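PDB 6FUV: solute Binding Protein, BlMnBP1 in complex with mannotriose from Bifidobacterium, which binds beta-mannotriose as an extracellular solute-binding protein of an ABC transporter, and probably hands manno-oligosaccharides on to the membrane permease. Local coordinates for residues N2-T7 against S313-Q318; D44-E49 against S332-N337; V127-Q132 against A302-M307; Q204-D209 against D374-I379. All coordinates share one frame; numbering follows the deposited sequence.

Interaction 1 of 4, residues N2-T7 against S313-Q318; sequences NKAGVT and SDKDRQ
The carboxamide OE1 of Q318 accepts the backbone N-H of K3 at 2.9 Å, and an N-H...O angle of 171° makes the bond nearly straight. At the other end of K3, NZ donates to S313 O, also at 2.9 Å, approaching from above that carbonyl's plane; K311 O is a second acceptor for the same ammonium. Between these two points the extended K3 side chain crosses the Q318 side chain at about a right angle, with K3 CB 3.4 Å from Q318 OE1 and K3 CE 3.6 Å from Q318 NE2. An alanine in place of Q318 would probably leave the N-H of K3 without its acceptor and open a gap beneath the lysine methylenes. Beside this polar pair the contact is aliphatic: K315 CG, anti to its backbone N (chi1 -161°), lies 3.5 Å from A4 CA and 3.7 Å from A4 CB. The helix that receives the N-terminal segment begins just here. D314 is its N-cap, accepting R317 N at OD1 (2.8 Å), while its OD2 forms a salt bridge with R317 NH1. Residues 2-7 themselves have no regular structure. The chemistry implies a terminal segment laid over the start of helix 315-330 and held there through a lysine ammonium on backbone carbonyls, one buried glutamine amide and a small apolar patch, with no salt bridge between the two segments.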
loop_
_atom_site.group_PDB
_atom_site.type_symbol
_atom_site.label_atom_id
_atom_site.label_comp_id
_atom_site.label_asym_id
_atom_site.label_seq_id
_atom_site.Cartn_x
_atom_site.Cartn_y
_atom_site.Cartn_z
ATOM N N ASN A 2 -24.376 -8.935 -8.835
ATOM C CA ASN A 2 -24.382 -8.177 -10.077
ATOM C C ASN A 2 -25.821 -8.099 -10.546
ATOM O O ASN A 2 -26.371 -9.090 -11.035
ATOM C CB ASN A 2 -23.494 -8.833 -11.131
ATOM C CG ASN A 2 -23.189 -7.933 -12.267
ATOM O OD1 ASN A 2 -24.054 -7.208 -12.734
ATOM N ND2 ASN A 2 -21.937 -7.952 -12.723
ATOM N N LYS A 3 -26.399 -6.907 -10.459
ATOM C CA LYS A 3 -27.783 -6.696 -10.826
ATOM C C LYS A 3 -27.929 -6.648 -12.332
ATOM O O LYS A 3 -28.936 -7.124 -12.857
ATOM C CB LYS A 3 -28.314 -5.408 -10.170
ATOM C CG LYS A 3 -28.435 -5.513 -8.667
ATOM C CD LYS A 3 -28.875 -4.246 -7.973
ATOM C CE LYS A 3 -28.634 -4.314 -6.468
ATOM N NZ LYS A 3 -28.719 -3.008 -5.749
ATOM N N ALA A 4 -26.960 -6.052 -13.045
ATOM C CA ALA A 4 -27.069 -5.983 -14.505
ATOM C C ALA A 4 -26.524 -7.214 -15.210
ATOM O O ALA A 4 -26.688 -7.352 -16.425
ATOM C CB ALA A 4 -26.337 -4.766 -15.068
ATOM N N GLY A 5 -25.906 -8.128 -14.483
ATOM C CA GLY A 5 -25.348 -9.320 -15.086
ATOM C C GLY A 5 -24.277 -9.038 -16.123
ATOM O O GLY A 5 -23.893 -9.917 -16.911
ATOM N N VAL A 6 -23.784 -7.804 -16.134
ATOM C CA VAL A 6 -22.661 -7.431 -16.983
ATOM C C VAL A 6 -21.381 -7.599 -16.184
ATOM O O VAL A 6 -21.235 -6.992 -15.122
ATOM C CB VAL A 6 -22.799 -5.989 -17.485
ATOM C CG1 VAL A 6 -21.506 -5.545 -18.156
ATOM C CG2 VAL A 6 -23.975 -5.894 -18.431
ATOM N N THR A 7 -20.461 -8.425 -16.678
ATOM C CA THR A 7 -19.208 -8.626 -15.966
ATOM C C THR A 7 -18.050 -7.906 -16.647
ATOM O O THR A 7 -18.129 -7.506 -17.804
ATOM C CB THR A 7 -18.873 -10.118 -15.817
ATOM O OG1 THR A 7 -18.600 -10.724 -17.092
ATOM C CG2 THR A 7 -19.992 -10.865 -15.151
ATOM N N SER A 313 -25.919 -0.016 -4.921
ATOM C CA SER A 313 -26.171 0.777 -6.109
ATOM C C SER A 313 -27.112 0.044 -7.072
ATOM O O SER A 313 -27.058 -1.185 -7.235
ATOM C CB SER A 313 -24.851 1.071 -6.837
ATOM O OG SER A 313 -23.878 1.539 -5.960
ATOM N N ASP A 314 -27.935 0.817 -7.776
ATOM C CA ASP A 314 -28.910 0.224 -8.679
ATOM C C ASP A 314 -28.221 -0.347 -9.902
ATOM O O ASP A 314 -26.996 -0.257 -10.043
ATOM C CB ASP A 314 -29.992 1.220 -9.086
ATOM C CG ASP A 314 -29.471 2.415 -9.872
ATOM O OD1 ASP A 314 -28.409 2.326 -10.499
ATOM O OD2 ASP A 314 -30.155 3.458 -9.855
ATOM N N LYS A 315 -29.018 -1.019 -10.737
ATOM C CA LYS A 315 -28.503 -1.772 -11.872
ATOM C C LYS A 315 -27.650 -0.896 -12.769
ATOM O O LYS A 315 -26.548 -1.286 -13.155
ATOM C CB LYS A 315 -29.690 -2.374 -12.621
ATOM C CG LYS A 315 -29.401 -3.504 -13.531
ATOM C CD LYS A 315 -30.718 -4.122 -14.154
ATOM C CE LYS A 315 -31.769 -3.068 -14.435
ATOM N NZ LYS A 315 -33.057 -3.645 -15.002
ATOM N N ASP A 316 -28.156 0.295 -13.109
ATOM C CA ASP A 316 -27.444 1.210 -14.002
ATOM C C ASP A 316 -26.137 1.701 -13.398
ATOM O O ASP A 316 -25.146 1.842 -14.100
ATOM C CB ASP A 316 -28.301 2.441 -14.341
ATOM C CG ASP A 316 -29.355 2.172 -15.372
ATOM O OD1 ASP A 316 -29.456 1.040 -15.858
ATOM O OD2 ASP A 316 -30.105 3.115 -15.648
ATOM N N ARG A 317 -26.133 2.036 -12.122
ATOM C CA ARG A 317 -24.923 2.578 -11.519
ATOM C C ARG A 317 -23.863 1.509 -11.355
ATOM O O ARG A 317 -22.671 1.797 -11.514
ATOM C CB ARG A 317 -25.222 3.221 -10.169
ATOM C CG ARG A 317 -26.092 4.505 -10.287
ATOM C CD ARG A 317 -26.129 5.288 -8.970
ATOM N NE ARG A 317 -26.707 6.602 -9.226
ATOM C CZ ARG A 317 -27.986 6.909 -9.062
ATOM N NH1 ARG A 317 -28.811 6.009 -8.578
ATOM N NH2 ARG A 317 -28.431 8.119 -9.372
ATOM N N GLN A 318 -24.275 0.274 -11.026
ATOM C CA GLN A 318 -23.318 -0.816 -10.928
ATOM C C GLN A 318 -22.582 -0.974 -12.249
ATOM O O GLN A 318 -21.361 -1.045 -12.277
ATOM C CB GLN A 318 -24.002 -2.135 -10.527
ATOM C CG GLN A 318 -24.522 -2.207 -9.111
ATOM C CD GLN A 318 -24.984 -3.567 -8.731
ATOM O OE1 GLN A 318 -25.060 -4.472 -9.566
ATOM N NE2 GLN A 318 -25.215 -3.754 -7.459
#

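Interaction 2 of 4, residues D44-E49 against S332-N337; sequences DAYIKE and SGYSKN
The Y46 ring meets S332 O at its edge and in its plane, Y46 CE1 lying 3.4 Å from the carbonyl oxygen. Y46 CE2 in turn comes to the edge of the Y334 ring, 4.0 Å from Y334 CD2. The two side chains cross at about a right angle, and the rings form an oblique pair with centroids 5.8 Å apart and planes at 51°. M33 touches both tyrosines, and T129 and D130 pack against Y334. Beyond the ring, Y46 OH accepts N337 ND2 at 3.0 Å with an N-H...O angle of 169°, and the phenol oxygen lies close to the amide plane of N337. The Y46 and N337 side chains run past each other in opposite directions, with Y46 OH beside N337 CB as well as ND2. In the fold, Y46 projects from helix 43-53 toward the turn that follows helix 315-330 and leads into the weakly bonded helix about 334-337. An ST turn shapes that link: S332 OG accepts Y334 N at 3.0 Å, with OG set between the backbone N and the carbonyl carbon (chi1 78°), and it also bonds to M328 O. G333 comes next, with a positive phi at which any side chain would collide with the carbonyl oxygen of S332, which calls for glycine. E49, nearly one turn on from Y46, only grazes S332 O; its carboxylate forms a salt bridge with K41.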
loop_
_atom_site.group_PDB
_atom_site.type_symbol
_atom_site.label_atom_id
_atom_site.label_comp_id
_atom_site.label_asym_id
_atom_site.label_seq_id
_atom_site.Cartn_x
_atom_site.Cartn_y
_atom_site.Cartn_z
ATOM N N ASP A 44 -10.487 15.167 -11.925
ATOM C CA ASP A 44 -11.365 15.743 -12.951
ATOM C C ASP A 44 -10.747 15.603 -14.342
ATOM O O ASP A 44 -11.426 15.295 -15.324
ATOM C CB ASP A 44 -11.656 17.226 -12.659
ATOM C CG ASP A 44 -12.633 17.442 -11.506
ATOM O OD1 ASP A 44 -13.439 16.555 -11.190
ATOM O OD2 ASP A 44 -12.579 18.502 -10.909
ATOM N N ALA A 45 -9.446 15.804 -14.427
ATOM C CA ALA A 45 -8.705 15.537 -15.650
ATOM C C ALA A 45 -8.918 14.116 -16.165
ATOM O O ALA A 45 -9.046 13.897 -17.373
ATOM C CB ALA A 45 -7.217 15.783 -15.383
ATOM N N TYR A 46 -8.930 13.129 -15.277
ATOM C CA TYR A 46 -9.174 11.778 -15.759
ATOM C C TYR A 46 -10.628 11.644 -16.188
ATOM O O TYR A 46 -10.949 10.961 -17.170
ATOM C CB TYR A 46 -8.835 10.728 -14.684
ATOM C CG TYR A 46 -7.370 10.517 -14.446
ATOM C CD1 TYR A 46 -6.598 9.839 -15.348
ATOM C CD2 TYR A 46 -6.764 10.970 -13.309
ATOM C CE1 TYR A 46 -5.217 9.670 -15.139
ATOM C CE2 TYR A 46 -5.391 10.771 -13.091
ATOM C CZ TYR A 46 -4.646 10.134 -13.998
ATOM O OH TYR A 46 -3.299 9.932 -13.784
ATOM N N ILE A 47 -11.526 12.241 -15.415
ATOM C CA ILE A 47 -12.940 12.048 -15.680
ATOM C C ILE A 47 -13.308 12.723 -16.999
ATOM O O ILE A 47 -14.082 12.190 -17.802
ATOM C CB ILE A 47 -13.758 12.567 -14.481
ATOM C CG1 ILE A 47 -13.522 11.639 -13.284
ATOM C CG2 ILE A 47 -15.236 12.711 -14.887
ATOM C CD1 ILE A 47 -13.947 12.167 -11.986
ATOM N N LYS A 48 -12.713 13.882 -17.268
ATOM C CA LYS A 48 -12.916 14.535 -18.550
ATOM C C LYS A 48 -12.528 13.610 -19.696
ATOM O O LYS A 48 -13.243 13.513 -20.706
ATOM C CB LYS A 48 -12.092 15.809 -18.574
ATOM C CG LYS A 48 -12.343 16.709 -19.794
ATOM C CD LYS A 48 -11.089 17.506 -20.146
ATOM C CE LYS A 48 -10.467 17.041 -21.467
ATOM N NZ LYS A 48 -10.998 17.819 -22.644
ATOM N N GLU A 49 -11.393 12.912 -19.546
ATOM C CA GLU A 49 -10.978 11.965 -20.571
ATOM C C GLU A 49 -11.940 10.799 -20.663
ATOM O O GLU A 49 -12.272 10.367 -21.765
ATOM C CB GLU A 49 -9.556 11.489 -20.301
ATOM C CG GLU A 49 -8.501 12.527 -20.721
ATOM C CD GLU A 49 -7.138 12.301 -20.043
ATOM O OE1 GLU A 49 -6.878 11.145 -19.581
ATOM O OE2 GLU A 49 -6.351 13.282 -19.951
ATOM N N SER A 332 -6.720 4.825 -18.516
ATOM C CA SER A 332 -6.483 6.127 -17.907
ATOM C C SER A 332 -5.010 6.507 -17.845
ATOM O O SER A 332 -4.667 7.689 -17.793
ATOM C CB SER A 332 -7.058 6.146 -16.501
ATOM O OG SER A 332 -6.224 5.484 -15.562
ATOM N N GLY A 333 -4.121 5.535 -17.811
ATOM C CA GLY A 333 -2.729 5.836 -17.555
ATOM C C GLY A 333 -2.405 6.212 -16.135
ATOM O O GLY A 333 -1.299 6.635 -15.854
ATOM N N TYR A 334 -3.345 6.049 -15.226
ATOM C CA TYR A 334 -3.161 6.473 -13.843
ATOM C C TYR A 334 -1.942 5.821 -13.195
ATOM O O TYR A 334 -1.150 6.483 -12.527
ATOM C CB TYR A 334 -4.438 6.146 -13.075
ATOM C CG TYR A 334 -4.376 6.345 -11.553
ATOM C CD1 TYR A 334 -3.783 5.418 -10.734
ATOM C CD2 TYR A 334 -4.933 7.463 -10.954
ATOM C CE1 TYR A 334 -3.721 5.585 -9.354
ATOM C CE2 TYR A 334 -4.876 7.655 -9.556
ATOM C CZ TYR A 334 -4.278 6.707 -8.760
ATOM O OH TYR A 334 -4.250 6.850 -7.392
ATOM N N SER A 335 -1.771 4.528 -13.387
ATOM C CA SER A 335 -0.588 3.855 -12.862
ATOM C C SER A 335 0.714 4.513 -13.300
ATOM O O SER A 335 1.681 4.580 -12.534
ATOM C CB SER A 335 -0.641 2.408 -13.286
ATOM O OG SER A 335 -0.490 2.279 -14.650
ATOM N N LYS A 336 0.740 5.065 -14.483
ATOM C CA LYS A 336 1.963 5.635 -15.030
ATOM C C LYS A 336 2.279 7.018 -14.491
ATOM O O LYS A 336 3.417 7.470 -14.596
ATOM C CB LYS A 336 1.840 5.720 -16.559
ATOM C CG LYS A 336 1.633 4.388 -17.247
ATOM C CD LYS A 336 1.674 4.475 -18.762
ATOM C CE LYS A 336 1.353 3.099 -19.372
ATOM N NZ LYS A 336 1.036 3.111 -20.822
ATOM N N ASN A 337 1.310 7.707 -13.922
ATOM C CA ASN A 337 1.559 9.005 -13.317
ATOM C C ASN A 337 1.659 8.958 -11.802
ATOM O O ASN A 337 2.176 9.889 -11.196
ATOM C CB ASN A 337 0.431 9.979 -13.680
ATOM C CG ASN A 337 0.271 10.183 -15.158
ATOM O OD1 ASN A 337 1.250 10.411 -15.874
ATOM N ND2 ASN A 337 -0.964 10.102 -15.633
#

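Interaction 3 of 4, residues V127-Q132 against A302-M307; sequences VATDGQ and AGNYSM. With BMA (beta-D-mannopyranose), chain B; BMA (beta-D-mannopyranose), chain C.
N304 CB lies 3.5 Å from T129 OG1 and 3.3 Å from D130 OD1, and N304 CG, anti to the backbone N (chi1 -156°), passes beside Q132 CG. At the tip the amide divides its work. N304 ND2 donates to D130 OD1 at 3.3 Å, from above the carboxylate plane; Q132 NE2 reaches the same oxygen from the opposite face at 3.1 Å, while Q132 OE1 accepts W269 N. N304 OD1 turns back to accept Y305 N at 2.8 Å. The same N304 OD1 faces the bound sugar, with a weak bond from O6 of the chain C mannose at 3.5 Å. An alanine here would probably cost D130 OD1 the donor on one face of its carboxylate, Y305 N its side-chain acceptor, and the sugar O6 a weak partner. The backbone is an antiparallel pair of strands, 123-132 and 298-309, interrupted midway: V127 pairs with M307 and Q132 with A302, while T129 N to Y305 O and N304 N to D130 O bridge the irregular middle. At this break Y305 faces the ligand. C5 of the chain B mannose sits 3.9 Å above one face of the Y305 ring, offset toward the rim, and O3 of that sugar donates to G303 O (3.1 Å). D130 therefore probably serves as a second-shell residue of the glycan pocket, holding the amides of N304 and Q132.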
loop_
_atom_site.group_PDB
_atom_site.type_symbol
_atom_site.label_atom_id
_atom_site.label_comp_id
_atom_site.label_asym_id
_atom_site.label_seq_id
_atom_site.Cartn_x
_atom_site.Cartn_y
_atom_site.Cartn_z
ATOM N N VAL A 127 -10.391 -4.465 -8.012
ATOM C CA VAL A 127 -9.386 -4.232 -9.043
ATOM C C VAL A 127 -8.480 -3.122 -8.513
ATOM O O VAL A 127 -8.962 -2.027 -8.155
ATOM C CB VAL A 127 -10.027 -3.844 -10.388
ATOM C CG1 VAL A 127 -8.949 -3.476 -11.427
ATOM C CG2 VAL A 127 -10.909 -4.982 -10.874
ATOM N N ALA A 128 -7.177 -3.414 -8.440
ATOM C CA ALA A 128 -6.239 -2.469 -7.866
ATOM C C ALA A 128 -6.066 -1.302 -8.821
ATOM O O ALA A 128 -6.113 -1.471 -10.041
ATOM C CB ALA A 128 -4.916 -3.140 -7.586
ATOM N N THR A 129 -5.959 -0.101 -8.255
ATOM C CA THR A 129 -5.720 1.052 -9.107
ATOM C C THR A 129 -4.380 0.920 -9.813
ATOM O O THR A 129 -4.213 1.430 -10.922
ATOM C CB THR A 129 -5.781 2.336 -8.306
ATOM O OG1 THR A 129 -4.712 2.322 -7.383
ATOM C CG2 THR A 129 -7.117 2.478 -7.607
ATOM N N ASP A 130 -3.389 0.351 -9.137
ATOM C CA ASP A 130 -2.134 -0.038 -9.766
ATOM C C ASP A 130 -1.384 -1.011 -8.865
ATOM O O ASP A 130 -1.818 -1.299 -7.746
ATOM C CB ASP A 130 -1.268 1.166 -10.082
ATOM C CG ASP A 130 -0.964 2.016 -8.907
ATOM O OD1 ASP A 130 -0.612 1.477 -7.844
ATOM O OD2 ASP A 130 -1.030 3.266 -9.071
ATOM N N GLY A 131 -0.287 -1.554 -9.412
ATOM C CA GLY A 131 0.577 -2.427 -8.658
ATOM C C GLY A 131 1.546 -1.623 -7.806
ATOM O O GLY A 131 2.086 -0.606 -8.236
ATOM N N GLN A 132 1.782 -2.105 -6.589
ATOM C CA GLN A 132 2.618 -1.367 -5.657
ATOM C C GLN A 132 3.714 -2.254 -5.085
ATOM O O GLN A 132 3.561 -3.485 -4.945
ATOM C CB GLN A 132 1.781 -0.752 -4.516
ATOM C CG GLN A 132 1.128 0.571 -4.907
ATOM C CD GLN A 132 2.122 1.663 -5.230
ATOM O OE1 GLN A 132 3.032 1.905 -4.495
ATOM N NE2 GLN A 132 1.931 2.329 -6.343
ATOM N N ALA A 302 2.178 -6.099 -4.533
ATOM C CA ALA A 302 0.815 -6.192 -4.032
ATOM C C ALA A 302 0.064 -4.962 -4.504
ATOM O O ALA A 302 0.646 -3.950 -4.897
ATOM C CB ALA A 302 0.743 -6.335 -2.508
ATOM N N GLY A 303 -1.247 -5.061 -4.507
ATOM C CA GLY A 303 -2.036 -3.955 -5.002
ATOM C C GLY A 303 -1.946 -2.697 -4.148
ATOM O O GLY A 303 -1.720 -2.728 -2.929
ATOM N N ASN A 304 -2.130 -1.596 -4.841
ATOM C CA ASN A 304 -2.539 -0.351 -4.179
ATOM C C ASN A 304 -3.979 -0.602 -3.664
ATOM O O ASN A 304 -4.466 -1.727 -3.720
ATOM C CB ASN A 304 -2.466 0.791 -5.178
ATOM C CG ASN A 304 -2.300 2.132 -4.505
ATOM O OD1 ASN A 304 -2.590 2.276 -3.343
ATOM N ND2 ASN A 304 -1.806 3.101 -5.238
ATOM N N TYR A 305 -4.679 0.418 -3.194
ATOM C CA TYR A 305 -6.097 0.284 -2.852
ATOM C C TYR A 305 -6.824 -0.224 -4.087
ATOM O O TYR A 305 -6.504 0.193 -5.214
ATOM C CB TYR A 305 -6.699 1.627 -2.392
ATOM C CG TYR A 305 -6.701 1.864 -0.877
ATOM C CD1 TYR A 305 -7.520 1.156 -0.053
ATOM C CD2 TYR A 305 -5.931 2.852 -0.311
ATOM C CE1 TYR A 305 -7.532 1.361 1.318
ATOM C CE2 TYR A 305 -5.942 3.087 1.036
ATOM C CZ TYR A 305 -6.751 2.319 1.859
ATOM O OH TYR A 305 -6.783 2.548 3.197
ATOM N N SER A 306 -7.757 -1.162 -3.868
ATOM C CA SER A 306 -8.569 -1.707 -4.933
ATOM C C SER A 306 -9.916 -0.986 -5.049
ATOM O O SER A 306 -10.499 -0.515 -4.079
ATOM C CB SER A 306 -8.837 -3.196 -4.709
ATOM O OG SER A 306 -7.764 -4.025 -4.973
ATOM N N MET A 307 -10.426 -0.936 -6.257
ATOM C CA MET A 307 -11.730 -0.338 -6.508
ATOM C C MET A 307 -12.799 -1.396 -6.330
ATOM O O MET A 307 -12.736 -2.435 -6.971
ATOM C CB MET A 307 -11.799 0.283 -7.898
ATOM C CG MET A 307 -11.134 1.654 -7.973
ATOM S SD MET A 307 -10.803 2.125 -9.651
ATOM C CE MET A 307 -9.466 0.980 -10.033
HETATM C C1 BMA B . -1.721 2.502 0.360
HETATM C C2 BMA B . -0.691 1.646 -0.353
HETATM C C3 BMA B . -1.219 0.223 -0.609
HETATM C C4 BMA B . -1.828 -0.322 0.723
HETATM C C5 BMA B . -2.845 0.654 1.264
HETATM C C6 BMA B . -3.510 0.166 2.543
HETATM O O2 BMA B . 0.469 1.559 0.504
HETATM O O3 BMA B . -0.240 -0.702 -1.140
HETATM O O4 BMA B . -2.453 -1.538 0.520
HETATM O O5 BMA B . -2.180 1.873 1.536
HETATM O O6 BMA B . -2.553 0.155 3.575
HETATM C C1 BMA C . -2.362 7.635 1.440
HETATM C C2 BMA C . -2.809 6.592 2.499
HETATM C C3 BMA C . -2.081 5.342 2.283
HETATM C C4 BMA C . -2.099 4.856 0.817
HETATM C C5 BMA C . -1.724 5.976 -0.150
HETATM C C6 BMA C . -2.013 5.609 -1.606
HETATM O O2 BMA C . -4.167 6.279 2.357
HETATM O O3 BMA C . -2.615 4.372 3.163
HETATM O O4 BMA C . -1.135 3.767 0.684
HETATM O O5 BMA C . -2.559 7.145 0.167
HETATM O O6 BMA C . -3.416 5.211 -1.723
#

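Interaction 4 of 4, residues Q204-D209 against D374-I379; sequences QIMPHD and DLFADI
P207 and I379 form the tight part of this contact: I379 CD1 lies 3.5 Å from both CA and CB of P207, closer than usual for carbon pairs. L375 CG adds a second apolar contact at 4.0 Å from P207 CB. F376, whose CG is anti to its backbone N (chi1 -173°), meets P207 at its ring edge, with F376 CD2 4.2 Å from P207 CD, and crosses the proline at about a right angle. M206 reaches the same ring: its SD is 5.5 Å from the F376 centroid and 88° off the ring normal, a Met-aromatic contact at the edge, and the bend at chi3 (58°) places M206 CE 4.0 Å from F376 CE2. These residues join the short 3-10 turn after helix 201-205 to the N-terminal part of helix 375-383, and helix 409-426 packs behind them: W420 stands edge-to-face to F376 and donates its NE1 to M206 O, while A423 and V424 line I379. H208 N bonding back to I205 O at 2.8 Å helps to shape the turn that presents P207. Toward solvent the fit is looser. The exposed H208 imidazole offers CE1 to L375 CD2 at 3.9 Å, the two side chains crossing at about a right angle, and its NE2 is hydrogen-bonded to E372, just before the second segment. No hydrogen bond links the two segments.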
loop_
_atom_site.group_PDB
_atom_site.type_symbol
_atom_site.label_atom_id
_atom_site.label_comp_id
_atom_site.label_asym_id
_atom_site.label_seq_id
_atom_site.Cartn_x
_atom_site.Cartn_y
_atom_site.Cartn_z
ATOM N N GLN A 204 1.223 -18.542 4.086
ATOM C CA GLN A 204 1.401 -19.970 4.313
ATOM C C GLN A 204 2.303 -20.309 5.480
ATOM O O GLN A 204 2.070 -21.301 6.105
ATOM C CB GLN A 204 1.962 -20.641 3.065
ATOM C CG GLN A 204 1.060 -20.544 1.827
ATOM C CD GLN A 204 1.561 -21.398 0.685
ATOM O OE1 GLN A 204 2.300 -22.350 0.886
ATOM N NE2 GLN A 204 1.139 -21.077 -0.509
ATOM N N ILE A 205 3.288 -19.493 5.809
ATOM C CA ILE A 205 4.151 -19.753 6.940
ATOM C C ILE A 205 3.616 -19.081 8.192
ATOM O O ILE A 205 3.501 -19.713 9.242
ATOM C CB ILE A 205 5.590 -19.293 6.639
ATOM C CG1 ILE A 205 6.148 -20.043 5.444
ATOM C CG2 ILE A 205 6.419 -19.488 7.889
ATOM C CD1 ILE A 205 7.617 -19.922 5.266
ATOM N N MET A 206 3.349 -17.778 8.122
ATOM C CA MET A 206 2.893 -17.030 9.296
ATOM C C MET A 206 1.678 -17.641 9.979
ATOM O O MET A 206 1.686 -17.757 11.213
ATOM C CB MET A 206 2.618 -15.580 8.881
ATOM C CG MET A 206 3.860 -14.718 8.752
ATOM S SD MET A 206 3.552 -12.971 8.674
ATOM C CE MET A 206 2.677 -12.650 10.185
ATOM N N PRO A 207 0.627 -18.075 9.279
ATOM C CA PRO A 207 -0.490 -18.723 9.984
ATOM C C PRO A 207 -0.142 -20.094 10.575
ATOM O O PRO A 207 -0.965 -20.689 11.263
ATOM C CB PRO A 207 -1.561 -18.807 8.898
ATOM C CG PRO A 207 -0.761 -18.943 7.612
ATOM C CD PRO A 207 0.437 -18.046 7.817
ATOM N N HIS A 208 1.071 -20.594 10.400
ATOM C CA HIS A 208 1.481 -21.877 10.969
ATOM C C HIS A 208 2.744 -21.727 11.817
ATOM O O HIS A 208 3.531 -22.655 11.961
ATOM C CB HIS A 208 1.738 -22.909 9.881
ATOM C CG HIS A 208 0.538 -23.282 9.094
ATOM N ND1 HIS A 208 -0.413 -24.158 9.562
ATOM C CD2 HIS A 208 0.169 -22.959 7.839
ATOM C CE1 HIS A 208 -1.322 -24.353 8.628
ATOM N NE2 HIS A 208 -1.008 -23.616 7.579
ATOM N N ASP A 209 2.965 -20.535 12.351
ATOM C CA ASP A 209 4.201 -20.158 13.022
ATOM C C ASP A 209 3.823 -19.344 14.250
ATOM O O ASP A 209 3.074 -18.373 14.159
ATOM C CB ASP A 209 5.091 -19.366 12.064
ATOM C CG ASP A 209 6.371 -18.923 12.682
ATOM O OD1 ASP A 209 6.613 -19.233 13.887
ATOM O OD2 ASP A 209 7.130 -18.244 11.942
ATOM N N ASP A 374 -8.962 -18.394 4.879
ATOM C CA ASP A 374 -9.350 -17.511 5.961
ATOM C C ASP A 374 -8.428 -17.605 7.175
ATOM O O ASP A 374 -8.585 -16.814 8.100
ATOM C CB ASP A 374 -10.786 -17.843 6.403
ATOM C CG ASP A 374 -11.808 -17.584 5.343
ATOM O OD1 ASP A 374 -11.859 -16.441 4.819
ATOM O OD2 ASP A 374 -12.573 -18.529 5.036
ATOM N N LEU A 375 -7.489 -18.558 7.203
ATOM C CA LEU A 375 -6.704 -18.818 8.410
ATOM C C LEU A 375 -5.892 -17.594 8.832
ATOM O O LEU A 375 -5.942 -17.170 9.991
ATOM C CB LEU A 375 -5.791 -20.018 8.179
ATOM C CG LEU A 375 -5.143 -20.611 9.440
ATOM C CD1 LEU A 375 -6.169 -20.941 10.544
ATOM C CD2 LEU A 375 -4.290 -21.816 9.056
ATOM N N PHE A 376 -5.147 -16.990 7.906
ATOM C CA PHE A 376 -4.393 -15.795 8.276
ATOM C C PHE A 376 -5.310 -14.719 8.841
ATOM O O PHE A 376 -5.006 -14.121 9.868
ATOM C CB PHE A 376 -3.645 -15.226 7.080
ATOM C CG PHE A 376 -2.710 -14.090 7.423
ATOM C CD1 PHE A 376 -3.181 -12.824 7.571
ATOM C CD2 PHE A 376 -1.363 -14.301 7.566
ATOM C CE1 PHE A 376 -2.334 -11.778 7.850
ATOM C CE2 PHE A 376 -0.500 -13.245 7.857
ATOM C CZ PHE A 376 -1.003 -11.981 8.007
ATOM N N ALA A 377 -6.426 -14.431 8.165
ATOM C CA ALA A 377 -7.285 -13.324 8.579
ATOM C C ALA A 377 -7.861 -13.581 9.967
ATOM O O ALA A 377 -7.937 -12.678 10.801
ATOM C CB ALA A 377 -8.391 -13.114 7.534
ATOM N N ASP A 378 -8.218 -14.825 10.259
ATOM C CA ASP A 378 -8.760 -15.148 11.579
ATOM C C ASP A 378 -7.704 -14.986 12.669
ATOM O O ASP A 378 -7.996 -14.444 13.747
ATOM C CB ASP A 378 -9.296 -16.578 11.586
ATOM C CG ASP A 378 -10.611 -16.726 10.817
ATOM O OD1 ASP A 378 -11.209 -15.698 10.430
ATOM O OD2 ASP A 378 -11.097 -17.853 10.623
ATOM N N ILE A 379 -6.481 -15.453 12.405
ATOM C CA ILE A 379 -5.391 -15.299 13.368
ATOM C C ILE A 379 -5.125 -13.832 13.621
ATOM O O ILE A 379 -4.919 -13.403 14.760
ATOM C CB ILE A 379 -4.114 -15.987 12.861
ATOM C CG1 ILE A 379 -4.278 -17.490 12.834
ATOM C CG2 ILE A 379 -2.908 -15.615 13.699
ATOM C CD1 ILE A 379 -3.389 -18.094 11.776
#

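Along the chain the first segments come in the order of interactions 1 to 4; the second segments follow in a different order, 302-307 (interaction 3), 313-318 (1), 332-337 (2) and 374-379 (4). Interaction 3 is thus nested within the loops closed by interactions 1 and 2, which cross each other, and interaction 4 crosses all three. Strand 298-309, helix 315-330 and helix 334-337 follow one another, carrying interactions 3, 1 and 2. Interactions 2 and 3 touch, their centres 15 Å apart; those of 2 and 4 are 38 Å apart. The strand pair of interaction 3 therefore carries glycan-pocket residues near the chain's centre, while interactions 1, 2 and 4 join more peripheral parts of the fold.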